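Local coordinates for protein glutathione S-transferase (Vibrio parahaemolyticus, PDB 7MIQ) that probably conjugates the thiol of glutathione to electrophilic substrates, as a glutathione S-transferase of the Gtt2 class, at residues A[169-174]-A[187-192]. Numbering follows the deposited sequence.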
# COMPACT_ATOMS: atom_id res chain seq x y z
N ILE A 169 14.17 -2.98 5.53
CA ILE A 169 14.55 -2.76 4.14
C ILE A 169 14.64 -1.26 3.83
O ILE A 169 15.57 -0.81 3.14
CB ILE A 169 13.57 -3.47 3.19
CG1 ILE A 169 13.63 -4.99 3.38
CG2 ILE A 169 13.85 -3.10 1.73
CD1 ILE A 169 14.99 -5.59 3.06
N PHE A 170 13.69 -0.48 4.35
CA PHE A 170 13.71 0.97 4.13
C PHE A 170 14.97 1.60 4.71
O PHE A 170 15.66 2.37 4.04
CB PHE A 170 12.45 1.60 4.74
CG PHE A 170 12.58 3.08 5.03
CD1 PHE A 170 12.91 3.99 4.03
CD2 PHE A 170 12.35 3.57 6.31
CE1 PHE A 170 13.02 5.34 4.31
CE2 PHE A 170 12.46 4.92 6.60
CZ PHE A 170 12.80 5.81 5.59
N ILE A 171 15.29 1.29 5.97
CA ILE A 171 16.49 1.86 6.58
C ILE A 171 17.74 1.35 5.89
O ILE A 171 18.72 2.10 5.74
CB ILE A 171 16.50 1.58 8.10
CG1 ILE A 171 15.38 2.36 8.80
CG2 ILE A 171 17.85 1.93 8.72
CD1 ILE A 171 15.39 3.87 8.52
N GLY A 172 17.74 0.10 5.43
CA GLY A 172 18.84 -0.38 4.61
C GLY A 172 19.04 0.45 3.36
O GLY A 172 20.17 0.78 2.99
N PHE A 173 17.94 0.80 2.69
CA PHE A 173 18.00 1.72 1.55
C PHE A 173 18.67 3.02 1.95
O PHE A 173 19.60 3.49 1.29
CB PHE A 173 16.59 1.99 1.02
CG PHE A 173 16.26 1.27 -0.26
CD1 PHE A 173 16.87 1.62 -1.45
CD2 PHE A 173 15.30 0.27 -0.26
CE1 PHE A 173 16.55 0.96 -2.62
CE2 PHE A 173 14.98 -0.40 -1.44
CZ PHE A 173 15.61 -0.05 -2.62
N ALA A 174 18.20 3.63 3.04
CA ALA A 174 18.66 4.96 3.43
C ALA A 174 20.16 4.96 3.74
O ALA A 174 20.89 5.86 3.30
CB ALA A 174 17.86 5.47 4.63
N PRO A 187 18.77 7.77 17.36
CA PRO A 187 19.16 6.64 18.22
C PRO A 187 18.08 5.60 18.40
O PRO A 187 18.40 4.43 18.64
CB PRO A 187 19.51 7.32 19.56
CG PRO A 187 19.68 8.77 19.24
CD PRO A 187 18.79 9.05 18.08
N ASN A 188 16.81 5.99 18.32
CA ASN A 188 15.73 5.03 18.50
C ASN A 188 15.58 4.14 17.27
O ASN A 188 15.32 2.94 17.40
CB ASN A 188 14.43 5.77 18.81
CG ASN A 188 14.53 6.58 20.09
OD1 ASN A 188 14.50 7.81 20.08
ND2 ASN A 188 14.66 5.89 21.21
N ILE A 189 15.75 4.70 16.07
CA ILE A 189 15.87 3.85 14.89
C ILE A 189 17.07 2.92 15.03
O ILE A 189 17.00 1.73 14.71
CB ILE A 189 15.98 4.71 13.61
CG1 ILE A 189 14.76 5.62 13.47
CG2 ILE A 189 16.14 3.81 12.38
CD1 ILE A 189 14.81 6.53 12.24
N ALA A 190 18.19 3.45 15.53
CA ALA A 190 19.38 2.63 15.68
C ALA A 190 19.14 1.50 16.67
O ALA A 190 19.48 0.34 16.39
CB ALA A 190 20.56 3.51 16.13
N ARG A 191 18.56 1.81 17.83
CA ARG A 191 18.20 0.78 18.82
C ARG A 191 17.35 -0.30 18.18
O ARG A 191 17.63 -1.50 18.32
CB ARG A 191 17.46 1.43 19.99
CG ARG A 191 17.09 0.51 21.16
CD ARG A 191 15.79 -0.29 20.94
NE ARG A 191 14.64 0.54 20.61
CZ ARG A 191 13.49 0.07 20.13
NH1 ARG A 191 13.31 -1.22 19.90
NH2 ARG A 191 12.50 0.92 19.87
N TRP A 192 16.26 0.10 17.53
CA TRP A 192 15.36 -0.85 16.90
C TRP A 192 16.07 -1.64 15.81
O TRP A 192 15.92 -2.87 15.71
CB TRP A 192 14.14 -0.11 16.34
CG TRP A 192 13.37 -0.82 15.26
CD1 TRP A 192 12.35 -1.71 15.43
CD2 TRP A 192 13.56 -0.68 13.84
NE1 TRP A 192 11.89 -2.14 14.20
CE2 TRP A 192 12.62 -1.53 13.21
CE3 TRP A 192 14.43 0.07 13.05
CZ2 TRP A 192 12.53 -1.64 11.82
CZ3 TRP A 192 14.34 -0.04 11.67
CH2 TRP A 192 13.40 -0.89 11.07
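Ile189 and Trp192, one turn apart on helix 187-196, reach across to a single residue of helix 162-177, Ile171, in the all-helical C-terminal domain of the GST fold. The contact is small, burying 116 Å² in all, and purely apolar.

Along 187-192 the first residue to touch is Ile189. Near the start of helix 187-196, the backbone N of Ile189 donates to Asp146 OD1 of helix 127-151. CG2 lies anti to the backbone N (CG1 has chi1 -58°), and this branch does the touching: Ile189 CG2 stands 3.9 Å from Ile171 CD1 and just as far from Ile171 CG1, lying against the CG1–CD1 branch of Ile171. The two CA atoms are 8.6 Å apart, a spacing that the paired isoleucine branches span. Val182 packs on Ile189 and Phe183 on Ile171, so the short helix 182-185 lines the same apolar patch, while Leu142 of helix 127-151 also meets Ile171.

One turn on, Trp192 closes the segment. With CG anti to the backbone N (chi1 159°), the six-membered ring of the indole is brought up beside Ile171. NE1, on the five-membered ring, donates a hydrogen bond to Asp164 OD1 near the start of the same helix 162-177, which fixes the turn of the indole. Ile171 comes to the rim of the indole, near the ring plane and not over a face: its CG1 lies 3.9 Å from Trp192 CZ3.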